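Local coordinates for Lmo0325 protein (Listeria monocytogenes EGD-e, PDB 4RYK) that is a putative transcriptional regulator of the Rgg family that probably binds DNA through an N-terminal helix-turn-helix domain, at the interface of chains A and B. Sequence-based numbering; all coordinates share one arbitrary frame. Chains: chain A/B, Lmo0325 protein.

Contact 1: the interface of chains A and B. Residues chain A 23, 27-28, 59, 61; chain B 110-112.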
ATOM      1  N   LEU A  23      23.073  17.366  -0.363  1.00 39.93           N
ATOM      2  CA  LEU A  23      23.073  17.679  -1.795  1.00 40.82           C
ATOM      3  C   LEU A  23      23.131  19.163  -2.059  1.00 42.20           C
ATOM      4  O   LEU A  23      22.562  19.979  -1.306  1.00 40.15           O
ATOM      5  CB  LEU A  23      21.833  17.102  -2.476  1.00 40.31           C
ATOM      6  CG  LEU A  23      21.733  15.564  -2.389  1.00 41.29           C
ATOM      7  CD1 LEU A  23      20.339  15.091  -2.736  1.00 40.99           C
ATOM      8  CD2 LEU A  23      22.764  14.865  -3.250  1.00 43.80           C
ATOM      9  N   GLU A  27      23.610  20.322  -7.932  1.00 47.56           N
ATOM     10  CA  GLU A  27      23.304  18.997  -8.434  1.00 49.04           C
ATOM     11  C   GLU A  27      21.824  18.651  -8.435  1.00 46.47           C
ATOM     12  O   GLU A  27      21.393  17.799  -9.192  1.00 43.27           O
ATOM     13  CB  GLU A  27      24.149  17.948  -7.733  1.00 54.81           C
ATOM     14  CG  GLU A  27      23.692  17.493  -6.389  1.00 56.38           C
ATOM     15  CD  GLU A  27      24.858  16.842  -5.628  1.00 65.60           C
ATOM     16  OE1 GLU A  27      25.301  15.724  -6.013  1.00 75.40           O
ATOM     17  OE2 GLU A  27      25.331  17.451  -4.649  1.00 56.89           O
ATOM     18  N   VAL A  28      21.020  19.328  -7.635  1.00 42.47           N
ATOM     19  CA  VAL A  28      19.606  19.027  -7.657  1.00 41.11           C
ATOM     20  C   VAL A  28      18.904  19.698  -8.863  1.00 43.16           C
ATOM     21  O   VAL A  28      18.061  19.091  -9.504  1.00 43.72           O
ATOM     22  CB  VAL A  28      18.933  19.420  -6.347  1.00 37.74           C
ATOM     23  CG1 VAL A  28      17.440  19.458  -6.510  1.00 38.38           C
ATOM     24  CG2 VAL A  28      19.300  18.440  -5.254  1.00 38.39           C
ATOM     25  N   ARG A  59      15.831  13.926  -8.440  1.00 38.63           N
ATOM     26  CA  ARG A  59      17.177  14.322  -8.035  1.00 39.32           C
ATOM     27  C   ARG A  59      17.442  14.175  -6.529  1.00 39.55           C
ATOM     28  O   ARG A  59      18.610  14.124  -6.096  1.00 42.97           O
ATOM     29  CB  ARG A  59      17.424  15.760  -8.462  1.00 39.15           C
ATOM     30  CG  ARG A  59      17.495  15.966  -9.959  1.00 41.47           C
ATOM     31  CD  ARG A  59      18.866  15.578 -10.480  1.00 45.57           C
ATOM     32  NE  ARG A  59      18.905  15.789 -11.901  1.00 46.55           N
ATOM     33  CZ  ARG A  59      19.207  16.933 -12.479  1.00 49.83           C
ATOM     34  NH1 ARG A  59      19.514  18.006 -11.775  1.00 52.65           N
ATOM     35  NH2 ARG A  59      19.199  17.003 -13.792  1.00 50.30           N
HETATM   36  N   MSE A  61      15.746  11.733  -4.878  1.00 35.30           N
HETATM   37  CA  MSE A  61      15.353  10.344  -4.622  1.00 36.33           C
HETATM   38  C   MSE A  61      14.199  10.195  -3.653  1.00 35.42           C
HETATM   39  O   MSE A  61      14.227   9.370  -2.714  1.00 37.28           O
HETATM   40  CB  MSE A  61      16.558   9.599  -4.078  1.00 41.75           C
HETATM   41  CG  MSE A  61      17.384   9.118  -5.253  1.00 56.97           C
HETATM   42 SE   MSE A  61      18.891  10.334  -5.235  1.00 74.97          SE
HETATM   43  CE  MSE A  61      19.822   9.313  -3.781  1.00 58.25           C
TER
ATOM     44  N   THR B 110      23.777  12.203 -13.441  1.00111.73           N
ATOM     45  CA  THR B 110      23.557  12.718 -12.114  1.00107.09           C
ATOM     46  C   THR B 110      24.747  12.332 -11.208  1.00105.05           C
ATOM     47  O   THR B 110      25.180  11.171 -11.183  1.00 93.71           O
ATOM     48  CB  THR B 110      22.234  12.103 -11.630  1.00 99.42           C
ATOM     49  OG1 THR B 110      21.192  12.623 -12.452  1.00102.23           O
ATOM     50  CG2 THR B 110      21.914  12.413 -10.212  1.00 99.23           C
ATOM     51  N   GLU B 111      25.280  13.323 -10.492  1.00104.48           N
ATOM     52  CA  GLU B 111      26.360  13.114  -9.508  1.00101.82           C
ATOM     53  C   GLU B 111      25.951  12.197  -8.338  1.00 92.66           C
ATOM     54  O   GLU B 111      26.725  11.354  -7.920  1.00 94.35           O
ATOM     55  CB  GLU B 111      26.842  14.465  -8.945  1.00109.35           C
ATOM     56  CG  GLU B 111      27.436  15.408  -9.984  1.00117.03           C
ATOM     57  CD  GLU B 111      28.619  14.788 -10.706  1.00123.15           C
ATOM     58  OE1 GLU B 111      28.593  14.668 -11.954  1.00126.95           O
ATOM     59  OE2 GLU B 111      29.574  14.390 -10.011  1.00124.55           O
ATOM     60  N   GLN B 112      24.736  12.366  -7.815  1.00 83.99           N
ATOM     61  CA  GLN B 112      24.233  11.591  -6.661  1.00 71.77           C
ATOM     62  C   GLN B 112      23.758  10.164  -7.021  1.00 72.29           C
ATOM     63  O   GLN B 112      23.391   9.382  -6.130  1.00 72.66           O
ATOM     64  CB  GLN B 112      23.088  12.346  -5.952  1.00 73.05           C
ATOM     65  CG  GLN B 112      21.839  12.655  -6.803  1.00 73.76           C
ATOM     66  CD  GLN B 112      21.904  14.017  -7.513  1.00 79.57           C
ATOM     67  OE1 GLN B 112      22.921  14.362  -8.124  1.00 88.36           O
ATOM     68  NE2 GLN B 112      20.820  14.784  -7.447  1.00 75.76           N
TER

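Contact 2: the interface of chains A and B. Residues chain A 250, 272, 276, 279; chain B 272, 276, 279-280.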
ATOM      1  N   ASN A 250     -10.231 -17.947   2.427  1.00 38.17           N
ATOM      2  CA  ASN A 250     -10.288 -19.292   2.983  1.00 38.36           C
ATOM      3  C   ASN A 250     -11.535 -19.492   3.834  1.00 38.26           C
ATOM      4  O   ASN A 250     -12.162 -20.559   3.747  1.00 36.86           O
ATOM      5  CB  ASN A 250      -9.057 -19.658   3.823  1.00 38.00           C
ATOM      6  CG  ASN A 250      -7.819 -19.986   2.978  1.00 41.17           C
ATOM      7  OD1 ASN A 250      -7.898 -20.215   1.772  1.00 44.34           O
ATOM      8  ND2 ASN A 250      -6.665 -20.034   3.635  1.00 38.93           N
ATOM      9  N   ARG A 272     -10.262 -23.053  10.703  1.00 44.94           N
ATOM     10  CA  ARG A 272      -8.846 -22.810  10.538  1.00 46.46           C
ATOM     11  C   ARG A 272      -8.583 -21.305  10.227  1.00 43.64           C
ATOM     12  O   ARG A 272      -7.615 -20.707  10.716  1.00 40.76           O
ATOM     13  CB  ARG A 272      -8.313 -23.716   9.460  1.00 49.33           C
ATOM     14  CG  ARG A 272      -6.910 -23.395   9.053  1.00 58.78           C
ATOM     15  CD  ARG A 272      -5.968 -24.188   9.887  1.00 68.11           C
ATOM     16  NE  ARG A 272      -5.697 -23.679  11.223  1.00 76.77           N
ATOM     17  CZ  ARG A 272      -4.752 -22.787  11.542  1.00 87.22           C
ATOM     18  NH1 ARG A 272      -4.574 -22.464  12.820  1.00 88.00           N
ATOM     19  NH2 ARG A 272      -3.990 -22.209  10.609  1.00 91.98           N
ATOM     20  N   THR A 276      -6.392 -18.779  12.494  1.00 40.28           N
ATOM     21  CA  THR A 276      -5.305 -18.087  11.863  1.00 39.68           C
ATOM     22  C   THR A 276      -5.370 -16.624  12.201  1.00 39.39           C
ATOM     23  O   THR A 276      -4.353 -16.020  12.521  1.00 35.49           O
ATOM     24  CB  THR A 276      -5.284 -18.289  10.344  1.00 39.02           C
ATOM     25  OG1 THR A 276      -5.054 -19.673  10.049  1.00 39.04           O
ATOM     26  CG2 THR A 276      -4.146 -17.506   9.748  1.00 40.06           C
ATOM     27  N   GLU A 279      -3.978 -16.406  15.623  1.00 40.23           N
ATOM     28  CA  GLU A 279      -2.540 -16.634  15.721  1.00 43.00           C
ATOM     29  C   GLU A 279      -1.745 -15.442  15.217  1.00 40.04           C
ATOM     30  O   GLU A 279      -0.609 -15.245  15.624  1.00 41.58           O
ATOM     31  CB  GLU A 279      -2.183 -17.850  14.931  1.00 43.18           C
ATOM     32  CG  GLU A 279      -2.681 -19.112  15.583  1.00 48.38           C
ATOM     33  CD  GLU A 279      -2.450 -20.323  14.709  1.00 50.90           C
ATOM     34  OE1 GLU A 279      -2.099 -20.128  13.529  1.00 55.65           O
ATOM     35  OE2 GLU A 279      -2.609 -21.450  15.196  1.00 50.59           O
TER
ATOM     36  N   ARG B 272       4.160 -23.897  12.765  1.00 44.94           N
ATOM     37  CA  ARG B 272       2.848 -23.336  12.527  1.00 46.46           C
ATOM     38  C   ARG B 272       2.933 -22.164  11.501  1.00 43.64           C
ATOM     39  O   ARG B 272       2.064 -22.007  10.634  1.00 40.76           O
ATOM     40  CB  ARG B 272       2.254 -22.900  13.840  1.00 49.33           C
ATOM     41  CG  ARG B 272       0.996 -22.105  13.689  1.00 58.78           C
ATOM     42  CD  ARG B 272      -0.169 -23.029  13.714  1.00 68.11           C
ATOM     43  NE  ARG B 272      -0.466 -23.733  12.476  1.00 76.77           N
ATOM     44  CZ  ARG B 272      -1.235 -23.275  11.481  1.00 87.22           C
ATOM     45  NH1 ARG B 272      -1.473 -24.060  10.434  1.00 88.00           N
ATOM     46  NH2 ARG B 272      -1.762 -22.048  11.512  1.00 91.98           N
ATOM     47  N   THR B 276       1.087 -22.042   7.910  1.00 40.28           N
ATOM     48  CA  THR B 276       0.235 -20.920   7.634  1.00 39.68           C
ATOM     49  C   THR B 276       0.564 -20.354   6.282  1.00 39.39           C
ATOM     50  O   THR B 276      -0.335 -20.048   5.507  1.00 35.49           O
ATOM     51  CB  THR B 276       0.329 -19.835   8.712  1.00 39.02           C
ATOM     52  OG1 THR B 276      -0.149 -20.356   9.959  1.00 39.04           O
ATOM     53  CG2 THR B 276      -0.557 -18.678   8.337  1.00 40.06           C
ATOM     54  N   GLU B 279      -1.097 -22.642   3.895  1.00 40.23           N
ATOM     55  CA  GLU B 279      -2.554 -22.557   3.868  1.00 43.00           C
ATOM     56  C   GLU B 279      -3.031 -21.306   3.151  1.00 40.04           C
ATOM     57  O   GLU B 279      -4.139 -21.280   2.632  1.00 41.58           O
ATOM     58  CB  GLU B 279      -3.070 -22.564   5.270  1.00 43.18           C
ATOM     59  CG  GLU B 279      -2.911 -23.911   5.922  1.00 48.38           C
ATOM     60  CD  GLU B 279      -3.294 -23.875   7.382  1.00 50.90           C
ATOM     61  OE1 GLU B 279      -3.475 -22.759   7.907  1.00 55.65           O
ATOM     62  OE2 GLU B 279      -3.421 -24.944   7.993  1.00 50.59           O
ATOM     63  N   LEU B 280      -2.174 -20.280   3.137  1.00 37.60           N
ATOM     64  CA  LEU B 280      -2.485 -19.020   2.480  1.00 38.05           C
ATOM     65  C   LEU B 280      -1.861 -18.912   1.094  1.00 37.31           C
ATOM     66  O   LEU B 280      -1.839 -17.832   0.543  1.00 38.67           O
ATOM     67  CB  LEU B 280      -2.073 -17.791   3.323  1.00 35.24           C
ATOM     68  CG  LEU B 280      -2.668 -17.708   4.738  1.00 37.02           C
ATOM     69  CD1 LEU B 280      -2.160 -16.475   5.447  1.00 38.79           C
ATOM     70  CD2 LEU B 280      -4.181 -17.659   4.718  1.00 38.94           C
TER
HETATM   71  O   HOH W   1      -4.405 -20.344   7.531  1.00 41.06           O
HETATM   72  O   HOH W   2      -0.660 -18.624  11.946  1.00 41.06           O

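Contact 3: the interface of chains A and B. Residues chain A 239-244, 247, 280, 282; chain B 239-244, 247, 280, 282.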
ATOM      1  N   SER A 239       1.422 -11.088  -4.245  1.00 60.79           N
ATOM      2  CA  SER A 239       1.511  -9.989  -3.256  1.00 58.74           C
ATOM      3  C   SER A 239       1.555 -10.368  -1.783  1.00 52.16           C
ATOM      4  O   SER A 239       0.610 -11.083  -1.221  1.00 48.30           O
ATOM      5  CB  SER A 239       0.298  -9.025  -3.431  1.00 58.93           C
ATOM      6  OG  SER A 239       0.362  -8.381  -4.684  1.00 59.30           O
ATOM      7  N   PHE A 240       2.548  -9.757  -1.125  1.00 47.63           N
ATOM      8  CA  PHE A 240       2.592  -9.830   0.330  1.00 45.66           C
ATOM      9  C   PHE A 240       1.496  -9.028   0.998  1.00 46.84           C
ATOM     10  O   PHE A 240       0.998  -9.475   2.031  1.00 53.54           O
ATOM     11  CB  PHE A 240       3.953  -9.485   0.921  1.00 45.03           C
ATOM     12  CG  PHE A 240       5.061 -10.412   0.493  1.00 45.56           C
ATOM     13  CD1 PHE A 240       4.799 -11.666  -0.023  1.00 45.37           C
ATOM     14  CD2 PHE A 240       6.367 -10.010   0.569  1.00 49.05           C
ATOM     15  CE1 PHE A 240       5.797 -12.503  -0.435  1.00 47.25           C
ATOM     16  CE2 PHE A 240       7.394 -10.865   0.171  1.00 53.05           C
ATOM     17  CZ  PHE A 240       7.099 -12.096  -0.359  1.00 50.32           C
ATOM     18  N   ASN A 241       1.036  -7.922   0.396  1.00 39.35           N
ATOM     19  CA  ASN A 241       0.210  -7.008   1.159  1.00 35.76           C
ATOM     20  C   ASN A 241      -1.211  -7.484   1.333  1.00 37.74           C
ATOM     21  O   ASN A 241      -1.963  -6.816   2.026  1.00 34.65           O
ATOM     22  CB  ASN A 241       0.236  -5.578   0.593  1.00 37.22           C
ATOM     23  CG  ASN A 241      -0.750  -5.350  -0.589  1.00 38.24           C
ATOM     24  OD1 ASN A 241      -1.154  -6.283  -1.297  1.00 37.69           O
ATOM     25  ND2 ASN A 241      -1.121  -4.086  -0.802  1.00 37.08           N
ATOM     26  N   SER A 242      -1.585  -8.639   0.766  1.00 35.08           N
ATOM     27  CA  SER A 242      -2.982  -9.049   0.760  1.00 36.16           C
ATOM     28  C   SER A 242      -3.190 -10.375   1.424  1.00 35.57           C
ATOM     29  O   SER A 242      -4.252 -11.000   1.289  1.00 37.38           O
ATOM     30  CB  SER A 242      -3.513  -9.041  -0.683  1.00 38.74           C
ATOM     31  OG  SER A 242      -2.676  -9.800  -1.500  1.00 42.11           O
ATOM     32  N   ALA A 243      -2.212 -10.778   2.214  1.00 33.56           N
ATOM     33  CA  ALA A 243      -2.327 -11.995   3.003  1.00 34.74           C
ATOM     34  C   ALA A 243      -3.583 -12.040   3.847  1.00 34.84           C
ATOM     35  O   ALA A 243      -4.237 -13.068   3.923  1.00 34.78           O
ATOM     36  CB  ALA A 243      -1.114 -12.164   3.883  1.00 37.35           C
ATOM     37  N   PHE A 244      -3.931 -10.935   4.469  1.00 33.91           N
ATOM     38  CA  PHE A 244      -5.124 -10.903   5.281  1.00 34.12           C
ATOM     39  C   PHE A 244      -6.362 -11.380   4.500  1.00 33.38           C
ATOM     40  O   PHE A 244      -7.197 -12.129   4.999  1.00 34.28           O
ATOM     41  CB  PHE A 244      -5.343  -9.480   5.833  1.00 35.18           C
ATOM     42  CG  PHE A 244      -6.609  -9.323   6.661  1.00 36.10           C
ATOM     43  CD1 PHE A 244      -7.808  -8.964   6.070  1.00 34.74           C
ATOM     44  CD2 PHE A 244      -6.592  -9.545   8.045  1.00 36.77           C
ATOM     45  CE1 PHE A 244      -8.976  -8.827   6.830  1.00 34.17           C
ATOM     46  CE2 PHE A 244      -7.748  -9.401   8.810  1.00 37.86           C
ATOM     47  CZ  PHE A 244      -8.941  -9.062   8.207  1.00 34.55           C
ATOM     48  N   ILE A 247      -6.941 -15.003   3.997  1.00 35.57           N
ATOM     49  CA  ILE A 247      -7.544 -15.693   5.125  1.00 34.21           C
ATOM     50  C   ILE A 247      -9.063 -15.586   4.955  1.00 34.46           C
ATOM     51  O   ILE A 247      -9.809 -16.573   5.099  1.00 33.95           O
ATOM     52  CB  ILE A 247      -7.134 -15.094   6.487  1.00 33.79           C
ATOM     53  CG1 ILE A 247      -5.618 -15.102   6.692  1.00 34.95           C
ATOM     54  CG2 ILE A 247      -7.763 -15.897   7.625  1.00 33.24           C
ATOM     55  CD1 ILE A 247      -5.206 -14.206   7.862  1.00 35.71           C
ATOM     56  N   LEU A 280      -2.367 -14.661  14.328  1.00 37.60           N
ATOM     57  CA  LEU A 280      -1.739 -13.477  13.763  1.00 38.05           C
ATOM     58  C   LEU A 280      -2.182 -12.193  14.454  1.00 37.31           C
ATOM     59  O   LEU A 280      -1.925 -11.128  13.932  1.00 38.67           O
ATOM     60  CB  LEU A 280      -1.974 -13.347  12.241  1.00 35.24           C
ATOM     61  CG  LEU A 280      -1.523 -14.537  11.380  1.00 37.02           C
ATOM     62  CD1 LEU A 280      -1.837 -14.279   9.925  1.00 38.79           C
ATOM     63  CD2 LEU A 280      -0.038 -14.803  11.508  1.00 38.94           C
ATOM     64  N   TYR A 282      -5.045 -10.805  15.148  1.00 42.56           N
ATOM     65  CA  TYR A 282      -6.243 -10.103  14.712  1.00 40.14           C
ATOM     66  C   TYR A 282      -7.402 -10.633  15.530  1.00 41.56           C
ATOM     67  O   TYR A 282      -8.359 -11.178  14.979  1.00 42.36           O
ATOM     68  CB  TYR A 282      -6.524 -10.330  13.206  1.00 37.05           C
ATOM     69  CG  TYR A 282      -5.523  -9.723  12.241  1.00 35.53           C
ATOM     70  CD1 TYR A 282      -5.518  -8.374  11.992  1.00 36.52           C
ATOM     71  CD2 TYR A 282      -4.595 -10.520  11.576  1.00 36.04           C
ATOM     72  CE1 TYR A 282      -4.625  -7.817  11.131  1.00 38.33           C
ATOM     73  CE2 TYR A 282      -3.646  -9.972  10.721  1.00 34.13           C
ATOM     74  CZ  TYR A 282      -3.664  -8.632  10.498  1.00 36.29           C
ATOM     75  OH  TYR A 282      -2.781  -8.069   9.629  1.00 36.50           O
TER
ATOM     76  N   SER B 239      -3.224  -2.776  11.175  1.00 60.79           N
ATOM     77  CA  SER B 239      -3.187  -2.903   9.700  1.00 58.74           C
ATOM     78  C   SER B 239      -3.459  -4.275   9.102  1.00 52.16           C
ATOM     79  O   SER B 239      -2.743  -5.327   9.423  1.00 48.30           O
ATOM     80  CB  SER B 239      -1.790  -2.456   9.170  1.00 58.93           C
ATOM     81  OG  SER B 239      -1.592  -1.080   9.413  1.00 59.30           O
ATOM     82  N   PHE B 240      -4.367  -4.237   8.119  1.00 47.63           N
ATOM     83  CA  PHE B 240      -4.574  -5.419   7.291  1.00 45.66           C
ATOM     84  C   PHE B 240      -3.411  -5.707   6.367  1.00 46.84           C
ATOM     85  O   PHE B 240      -3.124  -6.883   6.145  1.00 53.54           O
ATOM     86  CB  PHE B 240      -5.889  -5.406   6.523  1.00 45.03           C
ATOM     87  CG  PHE B 240      -7.113  -5.378   7.399  1.00 45.56           C
ATOM     88  CD1 PHE B 240      -7.063  -5.750   8.728  1.00 45.37           C
ATOM     89  CD2 PHE B 240      -8.310  -4.937   6.902  1.00 49.05           C
ATOM     90  CE1 PHE B 240      -8.163  -5.704   9.536  1.00 47.25           C
ATOM     91  CE2 PHE B 240      -9.444  -4.907   7.712  1.00 53.05           C
ATOM     92  CZ  PHE B 240      -9.355  -5.262   9.035  1.00 50.32           C
ATOM     93  N   ASN B 241      -2.675  -4.686   5.906  1.00 39.35           N
ATOM     94  CA  ASN B 241      -1.762  -4.928   4.807  1.00 35.76           C
ATOM     95  C   ASN B 241      -0.494  -5.633   5.223  1.00 37.74           C
ATOM     96  O   ASN B 241       0.305  -5.947   4.353  1.00 34.65           O
ATOM     97  CB  ASN B 241      -1.435  -3.648   4.019  1.00 37.22           C
ATOM     98  CG  ASN B 241      -0.307  -2.786   4.656  1.00 38.24           C
ATOM     99  OD1 ASN B 241      -0.033  -2.851   5.863  1.00 37.69           O
ATOM    100  ND2 ASN B 241       0.335  -1.963   3.825  1.00 37.08           N
ATOM    101  N   SER B 242      -0.309  -5.931   6.516  1.00 35.08           N
ATOM    102  CA  SER B 242       0.968  -6.450   6.987  1.00 36.16           C
ATOM    103  C   SER B 242       0.830  -7.784   7.653  1.00 35.57           C
ATOM    104  O   SER B 242       1.749  -8.257   8.337  1.00 37.38           O
ATOM    105  CB  SER B 242       1.634  -5.415   7.909  1.00 38.74           C
ATOM    106  OG  SER B 242       0.748  -5.038   8.916  1.00 42.11           O
ATOM    107  N   ALA B 243      -0.286  -8.441   7.392  1.00 33.56           N
ATOM    108  CA  ALA B 243      -0.505  -9.791   7.887  1.00 34.74           C
ATOM    109  C   ALA B 243       0.622 -10.741   7.540  1.00 34.84           C
ATOM    110  O   ALA B 243       1.040 -11.530   8.372  1.00 34.78           O
ATOM    111  CB  ALA B 243      -1.810 -10.335   7.363  1.00 37.35           C
ATOM    112  N   PHE B 244       1.123 -10.663   6.327  1.00 33.91           N
ATOM    113  CA  PHE B 244       2.208 -11.530   5.932  1.00 34.12           C
ATOM    114  C   PHE B 244       3.395 -11.444   6.908  1.00 33.38           C
ATOM    115  O   PHE B 244       4.004 -12.443   7.283  1.00 34.28           O
ATOM    116  CB  PHE B 244       2.657 -11.187   4.497  1.00 35.18           C
ATOM    117  CG  PHE B 244       3.836 -12.010   4.002  1.00 36.10           C
ATOM    118  CD1 PHE B 244       5.137 -11.582   4.199  1.00 34.74           C
ATOM    119  CD2 PHE B 244       3.632 -13.227   3.337  1.00 36.77           C
ATOM    120  CE1 PHE B 244       6.225 -12.342   3.751  1.00 34.17           C
ATOM    121  CE2 PHE B 244       4.709 -13.985   2.878  1.00 37.86           C
ATOM    122  CZ  PHE B 244       6.001 -13.557   3.099  1.00 34.55           C
ATOM    123  N   ILE B 247       3.267 -13.264  10.132  1.00 35.57           N
ATOM    124  CA  ILE B 247       3.597 -14.677  10.055  1.00 34.21           C
ATOM    125  C   ILE B 247       5.114 -14.792  10.229  1.00 34.46           C
ATOM    126  O   ILE B 247       5.624 -15.630  10.997  1.00 33.95           O
ATOM    127  CB  ILE B 247       3.181 -15.321   8.716  1.00 33.79           C
ATOM    128  CG1 ILE B 247       1.683 -15.177   8.442  1.00 34.95           C
ATOM    129  CG2 ILE B 247       3.511 -16.813   8.724  1.00 33.24           C
ATOM    130  CD1 ILE B 247       1.345 -15.497   6.984  1.00 35.71           C
ATOM    131  N   LEU B 280      -2.174 -20.280   3.137  1.00 37.60           N
ATOM    132  CA  LEU B 280      -2.485 -19.020   2.480  1.00 38.05           C
ATOM    133  C   LEU B 280      -1.861 -18.912   1.094  1.00 37.31           C
ATOM    134  O   LEU B 280      -1.839 -17.832   0.543  1.00 38.67           O
ATOM    135  CB  LEU B 280      -2.073 -17.791   3.323  1.00 35.24           C
ATOM    136  CG  LEU B 280      -2.668 -17.708   4.738  1.00 37.02           C
ATOM    137  CD1 LEU B 280      -2.160 -16.475   5.447  1.00 38.79           C
ATOM    138  CD2 LEU B 280      -4.181 -17.659   4.718  1.00 38.94           C
ATOM    139  N   TYR B 282       1.139 -19.244  -0.128  1.00 42.56           N
ATOM    140  CA  TYR B 282       2.494 -18.740  -0.296  1.00 40.14           C
ATOM    141  C   TYR B 282       3.429 -19.930  -0.254  1.00 41.56           C
ATOM    142  O   TYR B 282       4.306 -20.007   0.608  1.00 42.36           O
ATOM    143  CB  TYR B 282       2.875 -17.740   0.824  1.00 37.05           C
ATOM    144  CG  TYR B 282       2.125 -16.422   0.827  1.00 35.53           C
ATOM    145  CD1 TYR B 282       2.423 -15.444  -0.087  1.00 36.52           C
ATOM    146  CD2 TYR B 282       1.126 -16.168   1.764  1.00 36.04           C
ATOM    147  CE1 TYR B 282       1.755 -14.259  -0.097  1.00 38.33           C
ATOM    148  CE2 TYR B 282       0.402 -14.981   1.751  1.00 34.13           C
ATOM    149  CZ  TYR B 282       0.718 -14.034   0.831  1.00 36.29           C
ATOM    150  OH  TYR B 282       0.064 -12.841   0.823  1.00 36.50           O
TER
HETATM  151  O   HOH W   3      -0.269  -2.100   1.052  0.50 34.39           O
HETATM  152  O   HOH W   4       0.229  -8.919   4.311  1.00 44.84           O
HETATM  153  O   HOH W   5      -2.496  -8.518   4.405  1.00 44.84           O

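Contact 1: the interface of chains A and B
One well-formed hydrogen bond gives this contact its polar core. The amide nitrogen of B:Gln112 donates from NE2 to the backbone oxygen O of A:Arg59 over 2.7 Å. It is almost straight (174° at the hydrogen) and lies in the plane of the B:Gln112 amide, arriving on a lone pair of the carbonyl. A folded side chain makes this possible: CG of B:Gln112 sits in the crowded position between the backbone N and carbonyl carbon (chi1 60°), and a further bend at chi2 turns the amide inward. Apolar contacts flank the stem of the glutamine. CD2 of A:Leu23 touches its CB at 3.7 Å, crossing it at about a right angle, and the selenium SE of selenomethionine A:Met61 lies 4.1 Å from its CG. A:Glu27 passes alongside in the opposite direction, with its carboxylate nearly perpendicular to the amide (86°). Its CG, at 3.7 Å, and its carboxylate OE1, at 3.5 Å, both lie beside B:Gln112 OE1; the two acceptors form no bond and may repel. Within chain A, the guanidinium of A:Arg59 bends back, NH1 lying 2.9 Å from the carbonyl O of A:Val28 in a weak hydrogen bond. B:Thr110 and B:Glu111 are poorly ordered and add little. The chain A residues come from the helix-turn-helix domain, on helices 25-29 and 50-60 and adjoining loops, whereas B:Gln112 lies in the short loop of chain B between helices 95-108 and 113-132.

Contact 2: the interface of chains A and B
CG of Arg272 stands anti to its backbone N (chi1 171°), and bends at chi2 and chi3 turn the guanidinium to the two-fold axis. Glu279, two turns further along the same face of the helix, is extended beyond CG (chi2 174°), so its carboxylate reaches the same place. The outcome is a reciprocal charged cluster between the two copies of helix 263-279. A:Arg272 NH2 donates to B:Glu279 OE1 at 2.8 Å in a salt bridge; the oxygen accepts with its syn lone pair and lies close to the guanidinium plane; the twin bond has the chains exchanged. Within chain A, and likewise in chain B, NH1 of A:Arg272 lies 3.2 Å from A:Glu279 OE2, a weak bond that completes the ring of alternating charges. The two guanidinium groups meet tip to tip, with planes 77° apart, and NH2 of A:Arg272 is modelled 2.4 Å from NH2 of B:Arg272. That is too short for two donors and probably reflects model error; the surrounding carboxylates would offset the like charges. Thr276 supports the cluster. A:Thr276 OG1 donates to the A:Arg272 backbone O one turn earlier, at 2.8 Å, and binds water 1 at 2.7 Å, which lies 2.6 Å from B:Glu279 OE1. The methyls of the two threonines face tip to tip. At the periphery, A:Asn250 ND2 donates to the B:Glu279 backbone O at 3.0 Å, from above the carbonyl plane.

Contact 3: the interface of chains A and B
The N-terminal end of helix 243-259, with the 3-10 turn 240-242 before it, packs against the same element of the other chain. Phe244 has CG anti to the backbone N (chi1 178°), which carries the A:Phe244 ring towards B:Phe240, while Phe240 keeps CG beside the N (chi1 -62°). The ring of A:Phe240 therefore lies over a face of B:Phe244, pointing the same way, with centroids 4.0 Å apart and planes 6° from parallel. The twin pair repeats it. The CD2 edge of Phe244 points at the face of Tyr282 in the same chain, and the tyrosine hydroxyl reaches across: B:Tyr282 OH donates to the backbone O of A:Ser239 at 2.8 Å, in the carbonyl plane and on a lone pair. Between the stacks the Ala243 methyls meet, CB of A:Ala243 to CB of B:Ala243 at 4.0 Å, and CG1 of A:Ile247 rests on CD2 of B:Leu280 at 3.5 Å. Waters 4 and 5 lie 2.8 Å apart. Water 5 bonds to A:Phe244 N at 2.8 Å and to the B:Phe240 carbonyl O at 2.5 Å, so a first-turn amide finds a partner through the opposite chain. The patch lies in the Rgg C-terminal region, joining the start of helix 243-259 to the loop between helices 263-279 and 283-300.

Contacts 2 and 3 are neighbours, the centres of their C-alpha atoms about 10 Å apart, and share B:Leu280; helix 243-259 contributes to both. Together they appear to form one patch about the two-fold axis, apolar and aromatic in contact 3 and charged in contact 2, that joins the C-terminal regions. Contact 1 is remote, about 46 Å from contact 2 and 36 Å from contact 3, and holds the helix-turn-helix domain of one chain to the loop between helices 95-108 and 113-132 of the other. Such a crossed arrangement would help fix the two putative DNA-binding domains relative to each other, if the deposited dimer is the biological one.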